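Local coordinates for protein Abbfa_003403 (Acinetobacter baumannii, PDB 4ZXH) that probably assembles a peptide-type product as a nonribosomal peptide synthetase, combining condensation, adenylation, carrier and thioesterase domains in a single chain, at residues N4-L9 against I60-M65; S105-L110 against H130-G135; G177-Q182 against R288-A293; F263-H268 against Q439-E444; L405-G408 against E414-G417. All coordinates share one frame; numbering follows the deposited sequence.

Contact 1: N4-L9 against I60-M65; sequences NNLARL and ILEAVM
L6 and E62 mark the closest passage of the two backbones, with CA atoms 9.1 Å apart, so an irregular loop and a helix meet through the outer parts of side chains and not main chain to main chain. The contact itself is small. One methyl of L6, CD2, passes alongside the carboxylate end of E62, 3.9 Å from CD, and barely reaches CG of E62 at 4.1 Å. Its still shorter approach to OE2 is doubtful at this resolution. The two side chains run past one another in opposite directions. The glutamate reaches across because its chain is fully extended beyond CG (chi2 175°), placing the carboxylate well clear of the helix. No polar bond joins the pair. L6 is partly exposed, and its branched apolar end can rest on the helix flank without needing a polar partner. The loop precedes strand 13-18, and the helix is 56-67 of the condensation domain, which belongs to the CoA-dependent acyltransferase clan. Each residue type suits its side of that helix. E62 looks outward and can keep its charge in water, whereas L61 and M65 are buried against W127 of strand 127-135, and V64 packs on V162 and R165 of helix 152-165. L61 also touches the bound phosphocholine lipid. On the loop, the backbone O of N5 stays 4.2 Å from OE2 of E62; if the acid is ionised, as is likely at an exposed site, both oxygens are acceptors. A little further on, the guanidinium of R8 makes a cation-pi contact with Y91.

Contact 2: S105-L110 against H130-G135; sequences SDLTQL and HCYECG
C134 sits in a classic beta bulge, sharing with G135 the place facing H138, and from this irregular end of the strand it still gives its sulfur to L107: SG lies 3.8 Å from CD2. The contact belongs to a beta-alpha-beta unit of the condensation domain, in which helix 104-115 links the neighbouring parallel strands 94-98 and 127-135. The helix runs almost antiparallel to the second strand, at 166°, with 11.2 Å between the two axes. That spacing is filled by leucines from the helix and a large ring from the strand. The other methyl of L107, CD1, lies 4.4 Å from CD1 of Y132, while A99 and I102 pack on the same leucine. One turn on, L110 has CG trans to its backbone N (chi1 -179°), which carries the branched end out to the tyrosine, and the two side chains cross obliquely. Tyrosine suits the place because its ring is apolar enough for the leucines yet long enough to end in a polar group: OH is hydrogen-bonded to OD2 of D114 further along the helix. Nearer the strand, CE1 of Y132 is 3.9 Å from CD2 of L110.

Contact 3: G177-Q182 against R288-A293; sequences GIEFVQ and RSLRNA
E179 meets three residues of the opposite loop, S289, L290 and A293, and supplies the first segment's side of each of these contacts. It belongs to the segment that leads into helix 179-187 of the condensation domain, while its partners lie in the loop between strands 275-279 and 302-306, within which 288-290 form a 3-10 turn. Two places far apart in sequence are thus brought together without any regular pairing.

The apolar part uses the aliphatic stem of the glutamate. CB of E179 touches CB of A293 at 4.1 Å, where the small alanine lets helix and loop approach. One carbon further out, CG of E179 meets the methyl CD2 of L290, also at 4.1 Å, the two side chains crossing at about a right angle. L290 is buried and continues onto F297, so a leucine fits well here. A chi1 of 179° stretches the stem away from the backbone N and out to the loop, and a bend at chi2 of 75° then turns the carboxylate to the side where S289 lies.

Polar features lie mostly around the contact. The backbones either side are held by other residues: OD1 of N176 accepts from the amides of I178 and E179, and NH1 of R285 donates to the carbonyl oxygens of both L290 and A293. N292 is tied to N176 by a backbone hydrogen bond. Between the segments themselves, the acid and the hydroxyl face one another without bonding: OE2 of E179 remains 4.1 Å from OG of S289.

Contact 4: F263-H268 against Q439-E444; sequences FYVLLH and QAVLSE
V441 projects from helix 428-447 onto V265 and L266 of helix 255-271, and its two methyls do all the work. CA of V441 lies 6.7 Å from CA of L266, the nearest such pair of the two segments. CB points across the gap but serves mainly as the fork, and the two branches leave it with different tasks. The CG1 branch continues the line away from N (chi1 172°) and meets the valine on the other helix: CG1 of V441 lies 3.9 Å from CG1 of V265 and 4.1 Å from CB of that residue. CG2, on the side of the backbone N, is shared. It comes within 4.1 Å of CG1 of V265 and also approaches the other helix's main chain, 4.3 Å from CA of L266, with CB of that leucine only slightly further away. The two valines cross at a slant, so methyl lies against methyl. Valine suits both positions, because branching at CB spreads two methyls close to the helix surface and short side chains allow the helices to come near each other. All three touching residues are buried, in keeping with a purely apolar contact. Other faces of the helices have other neighbours. F263 and L267 pack on I278 and I356, in strands 275-279 and 356-360, and L442 packs on L244 of helix 238-249. Helix 255-271 therefore lies between strands on one side and helix 428-447 on another, a layered alpha/beta arrangement of the kind that builds the acyltransferase-like condensation domain.

Contact 5: L405-G408 against E414-G417; sequences LEMG and ELVG
M407 lays its thioether over the backbone of the facing strand, with SD 4.2 Å from CA of G417 and CE 4.3 Å from CD1 of L415. The strands are 403-411 and 414-422, consecutive arms of a beta hairpin in the mixed four-stranded sheet of the condensation domain. Their short segments run antiparallel, though clearly splayed, at 144°, with axes 5.5 Å apart at the closest. The methionine chain bends at chi2 and again at chi3, which brings CE beside L415. A flexible, unbranched residue is apt for such a path, and G417, having no side chain, leaves the sulfur room beside its CA. F234, W360 and V259 also surround M407, so the sulfur sits in an apolar setting with L415.

Between the two segments no conventional backbone hydrogen bond forms. E406 pairs by backbone hydrogen bonding with V418, just beyond the second segment, while M407 turns to the other side and bonds with F359 of strand 356-360 and E361 just after it. G408 follows with backbone angles at which a CB would be jammed against the carbonyl O of M407, so glycine suits this place. The carboxylate of E406 is held elsewhere, its OE2 in a salt bridge with K420; the side chain of E406 is about 8 Å from the bound 4'-phosphopantetheine. The backbones themselves meet in a CA-H...O contact: CA of G417 approaches the carbonyl O of E406 to 3.2 Å, with an angle of 130° at the hydrogen.

In the fold
Starting at the N terminus, contact 1 closes a loop of 50 residues, holding the leading segment to helix 56-67. Contact 2 then closes a shorter one inside the beta-alpha-beta unit of strands 94-98 and 127-135. Contact 3 begins at helix 179-187 and reaches forward to the loop 288-293. Before it closes, contact 4 opens on helix 255-271, so the two cross along the chain. Contact 5, the hairpin of 403-411 and 414-422, is nested inside the span closed by contact 4 when helix 428-447 arrives. Contacts 4 and 5 also touch in space, F263 packing on L405, which ties helix layer to sheet; the other contacts stay apart from one another.

Contact 1: N4-L9 against I60-M65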
# COMPACT_ATOMS: atom_id res chain seq x y z
N ASN A 4 21.80 6.81 -44.42
CA ASN A 4 22.99 7.64 -44.53
C ASN A 4 22.61 9.02 -45.04
O ASN A 4 23.13 10.03 -44.57
CB ASN A 4 24.02 7.00 -45.46
CG ASN A 4 24.29 5.54 -45.14
OD1 ASN A 4 25.14 5.21 -44.32
ND2 ASN A 4 23.55 4.65 -45.81
N ASN A 5 21.68 9.04 -45.99
CA ASN A 5 21.18 10.27 -46.62
C ASN A 5 20.48 11.27 -45.67
O ASN A 5 19.50 11.90 -46.06
CB ASN A 5 20.19 9.92 -47.75
CG ASN A 5 20.80 9.03 -48.83
OD1 ASN A 5 22.02 8.95 -48.98
ND2 ASN A 5 19.94 8.36 -49.60
N LEU A 6 20.98 11.41 -44.44
CA LEU A 6 20.44 12.40 -43.52
C LEU A 6 21.52 13.30 -42.91
O LEU A 6 21.45 14.52 -43.02
CB LEU A 6 19.65 11.73 -42.40
CG LEU A 6 18.16 11.48 -42.63
CD1 LEU A 6 17.53 10.91 -41.37
CD2 LEU A 6 17.45 12.76 -43.03
N ALA A 7 22.50 12.68 -42.26
CA ALA A 7 23.55 13.39 -41.51
C ALA A 7 22.99 14.23 -40.34
O ALA A 7 22.01 14.98 -40.47
CB ALA A 7 24.38 14.27 -42.46
N ARG A 8 23.65 14.07 -39.20
CA ARG A 8 23.35 14.81 -37.99
C ARG A 8 24.18 16.08 -37.95
O ARG A 8 25.40 16.04 -37.71
CB ARG A 8 23.64 13.94 -36.76
CG ARG A 8 22.94 14.34 -35.46
CD ARG A 8 22.84 13.12 -34.55
NE ARG A 8 23.77 12.07 -34.97
CZ ARG A 8 23.55 10.76 -34.84
NH1 ARG A 8 22.44 10.31 -34.28
NH2 ARG A 8 24.46 9.90 -35.26
N LEU A 9 23.55 17.22 -38.22
CA LEU A 9 24.20 18.49 -37.94
C LEU A 9 23.44 19.11 -36.75
O LEU A 9 22.25 18.85 -36.58
CB LEU A 9 24.22 19.40 -39.17
CG LEU A 9 22.95 19.74 -39.94
CD1 LEU A 9 22.35 20.97 -39.33
CD2 LEU A 9 23.20 19.95 -41.42
N ILE A 60 9.71 12.51 -47.78
CA ILE A 60 8.43 12.87 -47.18
C ILE A 60 8.61 13.10 -45.68
O ILE A 60 8.08 14.07 -45.13
CB ILE A 60 7.37 11.79 -47.44
CG1 ILE A 60 6.97 11.80 -48.92
CG2 ILE A 60 6.15 11.99 -46.56
CD1 ILE A 60 6.32 10.51 -49.39
N LEU A 61 9.36 12.21 -45.03
CA LEU A 61 9.78 12.41 -43.64
C LEU A 61 10.33 13.82 -43.40
O LEU A 61 9.88 14.52 -42.49
CB LEU A 61 10.84 11.38 -43.26
CG LEU A 61 11.43 11.59 -41.86
CD1 LEU A 61 10.35 11.47 -40.82
CD2 LEU A 61 12.56 10.64 -41.56
N GLU A 62 11.32 14.22 -44.20
CA GLU A 62 11.94 15.53 -44.06
C GLU A 62 10.97 16.67 -44.27
O GLU A 62 11.10 17.72 -43.64
CB GLU A 62 13.12 15.67 -45.04
CG GLU A 62 14.41 15.06 -44.52
CD GLU A 62 15.54 15.10 -45.54
OE1 GLU A 62 15.27 15.32 -46.75
OE2 GLU A 62 16.71 14.92 -45.14
N ALA A 63 9.98 16.47 -45.14
CA ALA A 63 9.00 17.50 -45.45
C ALA A 63 7.99 17.66 -44.32
O ALA A 63 7.59 18.78 -43.98
CB ALA A 63 8.28 17.18 -46.74
N VAL A 64 7.60 16.53 -43.74
CA VAL A 64 6.66 16.53 -42.64
C VAL A 64 7.27 17.19 -41.40
O VAL A 64 6.67 18.10 -40.82
CB VAL A 64 6.18 15.11 -42.30
CG1 VAL A 64 5.52 15.11 -40.95
CG2 VAL A 64 5.19 14.63 -43.33
N MET A 65 8.47 16.74 -41.02
CA MET A 65 9.19 17.30 -39.88
C MET A 65 9.35 18.83 -39.96
O MET A 65 9.30 19.53 -38.94
CB MET A 65 10.58 16.65 -39.77
CG MET A 65 10.66 15.37 -38.94
SD MET A 65 12.39 14.85 -38.74
CE MET A 65 12.95 16.20 -37.69

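Contact 2: S105-L110 against H130-G135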
# COMPACT_ATOMS: atom_id res chain seq x y z
N SER A 105 3.97 -14.89 -34.75
CA SER A 105 3.69 -14.72 -33.33
C SER A 105 4.79 -13.88 -32.70
O SER A 105 4.52 -12.85 -32.06
CB SER A 105 3.61 -16.07 -32.62
OG SER A 105 2.93 -17.01 -33.44
N ASP A 106 6.03 -14.33 -32.92
CA ASP A 106 7.23 -13.68 -32.40
C ASP A 106 7.42 -12.26 -32.91
O ASP A 106 7.82 -11.37 -32.14
CB ASP A 106 8.46 -14.51 -32.76
CG ASP A 106 8.43 -15.90 -32.15
OD1 ASP A 106 7.85 -16.06 -31.05
OD2 ASP A 106 8.99 -16.84 -32.77
N LEU A 107 7.12 -12.03 -34.19
CA LEU A 107 7.25 -10.70 -34.76
C LEU A 107 6.34 -9.72 -34.05
O LEU A 107 6.76 -8.60 -33.73
CB LEU A 107 6.95 -10.70 -36.27
CG LEU A 107 7.17 -9.35 -36.96
CD1 LEU A 107 8.54 -8.77 -36.61
CD2 LEU A 107 7.02 -9.44 -38.46
N THR A 108 5.10 -10.12 -33.77
CA THR A 108 4.20 -9.26 -33.02
C THR A 108 4.83 -8.93 -31.68
O THR A 108 4.84 -7.77 -31.26
CB THR A 108 2.82 -9.90 -32.78
OG1 THR A 108 2.16 -10.11 -34.03
CG2 THR A 108 1.95 -8.98 -31.95
N GLN A 109 5.37 -9.94 -31.01
CA GLN A 109 5.89 -9.74 -29.67
C GLN A 109 7.07 -8.77 -29.72
O GLN A 109 7.17 -7.85 -28.91
CB GLN A 109 6.28 -11.06 -29.00
CG GLN A 109 6.72 -10.83 -27.54
CD GLN A 109 6.98 -12.10 -26.72
OE1 GLN A 109 6.71 -13.22 -27.16
NE2 GLN A 109 7.55 -11.91 -25.54
N LEU A 110 7.94 -8.97 -30.72
CA LEU A 110 9.09 -8.10 -30.92
C LEU A 110 8.69 -6.63 -31.03
O LEU A 110 9.23 -5.78 -30.31
CB LEU A 110 9.85 -8.53 -32.18
CG LEU A 110 11.10 -7.71 -32.50
CD1 LEU A 110 12.05 -7.70 -31.30
CD2 LEU A 110 11.80 -8.24 -33.76
N HIS A 130 9.75 2.41 -36.00
CA HIS A 130 10.41 1.11 -35.95
C HIS A 130 10.11 0.33 -37.22
O HIS A 130 8.94 0.06 -37.49
CB HIS A 130 9.94 0.30 -34.73
CG HIS A 130 10.39 0.85 -33.41
ND1 HIS A 130 11.53 0.43 -32.77
CD2 HIS A 130 9.81 1.75 -32.58
CE1 HIS A 130 11.66 1.06 -31.62
NE2 HIS A 130 10.62 1.87 -31.47
N CYS A 131 11.12 -0.03 -38.00
CA CYS A 131 10.91 -0.76 -39.25
C CYS A 131 11.45 -2.18 -39.24
O CYS A 131 12.49 -2.45 -38.67
CB CYS A 131 11.54 -0.02 -40.43
SG CYS A 131 11.11 1.70 -40.49
N TYR A 132 10.74 -3.08 -39.91
CA TYR A 132 11.13 -4.47 -39.96
C TYR A 132 10.94 -5.02 -41.36
O TYR A 132 9.86 -4.92 -41.92
CB TYR A 132 10.31 -5.29 -38.99
CG TYR A 132 10.29 -4.74 -37.59
CD1 TYR A 132 11.18 -5.21 -36.62
CD2 TYR A 132 9.37 -3.78 -37.22
CE1 TYR A 132 11.15 -4.71 -35.33
CE2 TYR A 132 9.33 -3.28 -35.94
CZ TYR A 132 10.22 -3.75 -35.01
OH TYR A 132 10.16 -3.22 -33.75
N GLU A 133 12.00 -5.60 -41.91
CA GLU A 133 11.92 -6.26 -43.20
C GLU A 133 11.41 -7.70 -43.01
O GLU A 133 11.97 -8.47 -42.24
CB GLU A 133 13.30 -6.24 -43.88
CG GLU A 133 13.35 -6.85 -45.29
CD GLU A 133 14.72 -6.68 -45.96
OE1 GLU A 133 15.69 -6.30 -45.27
OE2 GLU A 133 14.81 -6.94 -47.18
N CYS A 134 10.34 -8.06 -43.72
CA CYS A 134 9.73 -9.39 -43.59
C CYS A 134 9.93 -10.31 -44.79
O CYS A 134 9.63 -11.50 -44.72
CB CYS A 134 8.23 -9.25 -43.36
SG CYS A 134 7.88 -8.24 -41.96
N GLY A 135 10.42 -9.74 -45.88
CA GLY A 135 10.60 -10.45 -47.13
C GLY A 135 10.90 -9.41 -48.19
O GLY A 135 11.00 -8.23 -47.85

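Contact 3: G177-Q182 against R288-A293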
# COMPACT_ATOMS: atom_id res chain seq x y z
N GLY A 177 0.36 22.60 -37.21
CA GLY A 177 1.33 22.00 -36.31
C GLY A 177 2.03 23.05 -35.46
O GLY A 177 3.08 22.77 -34.89
N ILE A 178 1.45 24.26 -35.38
CA ILE A 178 2.01 25.35 -34.57
C ILE A 178 1.01 25.97 -33.56
O ILE A 178 1.40 26.71 -32.65
CB ILE A 178 2.56 26.48 -35.49
CG1 ILE A 178 3.45 27.46 -34.70
CG2 ILE A 178 1.43 27.22 -36.14
CD1 ILE A 178 4.62 26.79 -33.97
N GLU A 179 -0.28 25.65 -33.70
CA GLU A 179 -1.29 26.23 -32.82
C GLU A 179 -1.17 25.78 -31.35
O GLU A 179 -1.49 26.54 -30.45
CB GLU A 179 -2.69 25.91 -33.35
CG GLU A 179 -3.83 26.46 -32.49
CD GLU A 179 -4.03 27.97 -32.63
OE1 GLU A 179 -3.52 28.57 -33.62
OE2 GLU A 179 -4.70 28.55 -31.74
N PHE A 180 -0.72 24.55 -31.11
CA PHE A 180 -0.61 24.01 -29.74
C PHE A 180 0.11 24.95 -28.78
O PHE A 180 -0.18 25.03 -27.60
CB PHE A 180 0.11 22.65 -29.74
CG PHE A 180 1.58 22.74 -30.11
CD1 PHE A 180 1.97 22.94 -31.44
CD2 PHE A 180 2.56 22.63 -29.13
CE1 PHE A 180 3.32 23.02 -31.78
CE2 PHE A 180 3.91 22.71 -29.46
CZ PHE A 180 4.30 22.90 -30.79
N VAL A 181 1.08 25.66 -29.32
CA VAL A 181 1.86 26.61 -28.56
C VAL A 181 1.03 27.82 -28.13
O VAL A 181 1.09 28.23 -26.97
CB VAL A 181 3.09 27.04 -29.38
CG1 VAL A 181 3.44 28.50 -29.13
CG2 VAL A 181 4.26 26.12 -29.05
N GLN A 182 0.26 28.39 -29.05
CA GLN A 182 -0.58 29.53 -28.71
C GLN A 182 -1.57 29.11 -27.62
O GLN A 182 -1.74 29.80 -26.62
CB GLN A 182 -1.31 30.08 -29.93
CG GLN A 182 -1.92 31.45 -29.69
CD GLN A 182 -2.51 32.08 -30.95
OE1 GLN A 182 -2.44 31.50 -32.04
NE2 GLN A 182 -3.08 33.27 -30.81
N ARG A 288 -13.74 25.49 -32.80
CA ARG A 288 -13.56 24.97 -34.16
C ARG A 288 -12.14 25.23 -34.67
O ARG A 288 -11.59 24.47 -35.48
CB ARG A 288 -14.59 25.59 -35.12
N SER A 289 -11.53 26.30 -34.16
CA SER A 289 -10.14 26.62 -34.42
C SER A 289 -9.15 25.46 -34.15
O SER A 289 -8.06 25.43 -34.71
CB SER A 289 -9.74 27.83 -33.59
OG SER A 289 -8.33 27.94 -33.47
N LEU A 290 -9.54 24.53 -33.28
CA LEU A 290 -8.65 23.46 -32.84
C LEU A 290 -8.84 22.12 -33.53
O LEU A 290 -8.16 21.14 -33.18
CB LEU A 290 -8.81 23.23 -31.34
CG LEU A 290 -8.39 24.37 -30.44
CD1 LEU A 290 -8.79 24.06 -29.01
CD2 LEU A 290 -6.89 24.59 -30.56
N ARG A 291 -9.75 22.06 -34.50
CA ARG A 291 -10.09 20.81 -35.17
C ARG A 291 -8.95 20.22 -36.02
O ARG A 291 -8.80 19.01 -36.13
CB ARG A 291 -11.32 21.01 -36.04
CG ARG A 291 -12.53 21.40 -35.26
CD ARG A 291 -12.83 20.35 -34.23
NE ARG A 291 -14.00 20.70 -33.45
CZ ARG A 291 -15.25 20.46 -33.83
NH1 ARG A 291 -15.48 19.86 -35.00
NH2 ARG A 291 -16.26 20.83 -33.05
N ASN A 292 -8.15 21.10 -36.62
CA ASN A 292 -7.06 20.66 -37.49
C ASN A 292 -5.70 20.72 -36.79
O ASN A 292 -4.67 20.47 -37.42
CB ASN A 292 -7.04 21.53 -38.75
CG ASN A 292 -6.71 22.99 -38.45
OD1 ASN A 292 -7.02 23.51 -37.37
ND2 ASN A 292 -6.06 23.66 -39.41
N ALA A 293 -5.69 21.02 -35.50
CA ALA A 293 -4.44 21.25 -34.79
C ALA A 293 -3.82 19.98 -34.22
O ALA A 293 -4.49 19.16 -33.59
CB ALA A 293 -4.64 22.26 -33.66

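Contact 4: F263-H268 against Q439-E444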
# COMPACT_ATOMS: atom_id res chain seq x y z
N PHE A 263 -21.06 -0.55 -17.49
CA PHE A 263 -19.77 -0.71 -16.82
C PHE A 263 -19.89 -0.50 -15.31
O PHE A 263 -19.38 -1.30 -14.53
CB PHE A 263 -18.73 0.24 -17.41
CG PHE A 263 -17.31 -0.21 -17.20
CD1 PHE A 263 -17.03 -1.55 -16.95
CD2 PHE A 263 -16.26 0.69 -17.28
CE1 PHE A 263 -15.74 -1.98 -16.75
CE2 PHE A 263 -14.96 0.26 -17.09
CZ PHE A 263 -14.70 -1.07 -16.82
N TYR A 264 -20.55 0.58 -14.89
CA TYR A 264 -20.85 0.79 -13.47
C TYR A 264 -21.58 -0.41 -12.86
O TYR A 264 -21.19 -0.92 -11.81
CB TYR A 264 -21.71 2.04 -13.26
CG TYR A 264 -21.00 3.37 -13.36
CD1 TYR A 264 -20.09 3.77 -12.39
CD2 TYR A 264 -21.27 4.24 -14.39
CE1 TYR A 264 -19.47 4.98 -12.47
CE2 TYR A 264 -20.64 5.45 -14.49
CZ TYR A 264 -19.74 5.82 -13.53
OH TYR A 264 -19.12 7.04 -13.62
N VAL A 265 -22.65 -0.85 -13.52
CA VAL A 265 -23.41 -1.99 -13.03
C VAL A 265 -22.47 -3.17 -12.81
O VAL A 265 -22.52 -3.81 -11.77
CB VAL A 265 -24.55 -2.38 -13.99
CG1 VAL A 265 -25.06 -3.78 -13.68
CG2 VAL A 265 -25.68 -1.38 -13.89
N LEU A 266 -21.60 -3.43 -13.78
CA LEU A 266 -20.58 -4.46 -13.64
C LEU A 266 -19.70 -4.29 -12.39
O LEU A 266 -19.55 -5.22 -11.62
CB LEU A 266 -19.68 -4.50 -14.87
CG LEU A 266 -18.59 -5.56 -14.67
CD1 LEU A 266 -19.24 -6.91 -14.49
CD2 LEU A 266 -17.58 -5.59 -15.80
N LEU A 267 -19.11 -3.11 -12.20
CA LEU A 267 -18.20 -2.90 -11.06
C LEU A 267 -18.95 -2.94 -9.72
O LEU A 267 -18.38 -3.30 -8.70
CB LEU A 267 -17.46 -1.57 -11.21
CG LEU A 267 -16.78 -1.39 -12.58
CD1 LEU A 267 -16.36 0.06 -12.80
CD2 LEU A 267 -15.58 -2.33 -12.75
N HIS A 268 -20.22 -2.56 -9.76
CA HIS A 268 -21.11 -2.68 -8.60
C HIS A 268 -21.28 -4.12 -8.17
O HIS A 268 -21.19 -4.44 -6.98
CB HIS A 268 -22.48 -2.09 -8.93
CG HIS A 268 -23.49 -2.27 -7.84
ND1 HIS A 268 -23.38 -1.65 -6.62
CD2 HIS A 268 -24.64 -2.99 -7.80
CE1 HIS A 268 -24.41 -1.99 -5.86
NE2 HIS A 268 -25.19 -2.80 -6.56
N GLN A 439 -20.31 -8.80 -21.05
CA GLN A 439 -21.15 -9.41 -22.08
C GLN A 439 -22.55 -9.67 -21.48
O GLN A 439 -23.57 -9.40 -22.11
CB GLN A 439 -20.53 -10.73 -22.58
CG GLN A 439 -19.20 -10.63 -23.35
CD GLN A 439 -19.37 -10.18 -24.79
OE1 GLN A 439 -19.39 -8.99 -25.08
NE2 GLN A 439 -19.49 -11.14 -25.70
N ALA A 440 -22.57 -10.17 -20.25
CA ALA A 440 -23.81 -10.56 -19.58
C ALA A 440 -24.68 -9.37 -19.19
O ALA A 440 -25.88 -9.36 -19.45
CB ALA A 440 -23.50 -11.39 -18.36
N VAL A 441 -24.06 -8.37 -18.57
CA VAL A 441 -24.76 -7.13 -18.21
C VAL A 441 -25.40 -6.50 -19.44
O VAL A 441 -26.56 -6.12 -19.42
CB VAL A 441 -23.83 -6.09 -17.56
CG1 VAL A 441 -24.54 -4.75 -17.39
CG2 VAL A 441 -23.35 -6.58 -16.22
N LEU A 442 -24.63 -6.41 -20.52
CA LEU A 442 -25.13 -5.86 -21.77
C LEU A 442 -26.30 -6.68 -22.32
O LEU A 442 -27.29 -6.11 -22.75
CB LEU A 442 -24.00 -5.77 -22.80
CG LEU A 442 -22.97 -4.68 -22.45
CD1 LEU A 442 -21.82 -4.61 -23.42
CD2 LEU A 442 -23.64 -3.31 -22.31
N SER A 443 -26.19 -8.00 -22.28
CA SER A 443 -27.29 -8.86 -22.74
C SER A 443 -28.53 -8.65 -21.89
O SER A 443 -29.61 -8.41 -22.42
CB SER A 443 -26.90 -10.34 -22.71
OG SER A 443 -26.08 -10.69 -23.81
N GLU A 444 -28.36 -8.74 -20.57
CA GLU A 444 -29.48 -8.62 -19.64
C GLU A 444 -30.11 -7.23 -19.70
O GLU A 444 -31.29 -7.07 -19.40
CB GLU A 444 -29.04 -8.95 -18.20

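Contact 5: L405-G408 against E414-G417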
# COMPACT_ATOMS: atom_id res chain seq x y z
N LEU A 405 -11.71 0.08 -20.02
CA LEU A 405 -12.55 -0.41 -21.11
C LEU A 405 -12.45 0.50 -22.33
O LEU A 405 -12.76 1.69 -22.26
CB LEU A 405 -14.01 -0.51 -20.64
CG LEU A 405 -15.02 -1.04 -21.63
CD1 LEU A 405 -14.65 -2.47 -21.95
CD2 LEU A 405 -16.41 -0.95 -21.04
N GLU A 406 -12.02 -0.05 -23.47
CA GLU A 406 -11.92 0.74 -24.70
C GLU A 406 -12.91 0.24 -25.75
O GLU A 406 -12.87 -0.92 -26.16
CB GLU A 406 -10.50 0.69 -25.25
CG GLU A 406 -9.45 1.11 -24.26
CD GLU A 406 -8.07 1.24 -24.87
OE1 GLU A 406 -7.87 0.77 -26.02
OE2 GLU A 406 -7.17 1.80 -24.19
N MET A 407 -13.81 1.12 -26.18
CA MET A 407 -14.84 0.76 -27.16
C MET A 407 -14.86 1.75 -28.32
O MET A 407 -14.06 2.68 -28.37
CB MET A 407 -16.22 0.73 -26.51
CG MET A 407 -16.34 -0.14 -25.28
SD MET A 407 -17.00 -1.78 -25.64
CE MET A 407 -18.52 -1.37 -26.48
N GLY A 408 -15.80 1.55 -29.23
CA GLY A 408 -16.06 2.52 -30.29
C GLY A 408 -16.05 1.95 -31.69
O GLY A 408 -16.78 2.41 -32.57
N GLU A 414 -20.66 -6.49 -35.20
CA GLU A 414 -20.27 -6.67 -33.80
C GLU A 414 -19.45 -5.51 -33.26
O GLU A 414 -18.46 -5.10 -33.88
CB GLU A 414 -19.47 -7.98 -33.65
CG GLU A 414 -20.22 -9.24 -34.04
CD GLU A 414 -19.40 -10.53 -33.93
OE1 GLU A 414 -18.14 -10.48 -33.88
OE2 GLU A 414 -20.03 -11.62 -33.92
N LEU A 415 -19.84 -4.99 -32.11
CA LEU A 415 -19.05 -3.97 -31.43
C LEU A 415 -17.70 -4.57 -31.02
O LEU A 415 -17.64 -5.72 -30.56
CB LEU A 415 -19.79 -3.43 -30.20
CG LEU A 415 -20.96 -2.47 -30.42
CD1 LEU A 415 -21.75 -2.29 -29.16
CD2 LEU A 415 -20.46 -1.13 -30.91
N VAL A 416 -16.63 -3.81 -31.20
CA VAL A 416 -15.31 -4.31 -30.85
C VAL A 416 -14.75 -3.55 -29.65
O VAL A 416 -14.76 -2.31 -29.62
CB VAL A 416 -14.32 -4.23 -32.03
CG1 VAL A 416 -12.91 -4.54 -31.57
CG2 VAL A 416 -14.72 -5.18 -33.12
N GLY A 417 -14.27 -4.31 -28.66
CA GLY A 417 -13.79 -3.73 -27.43
C GLY A 417 -12.47 -4.32 -26.96
O GLY A 417 -12.09 -5.43 -27.34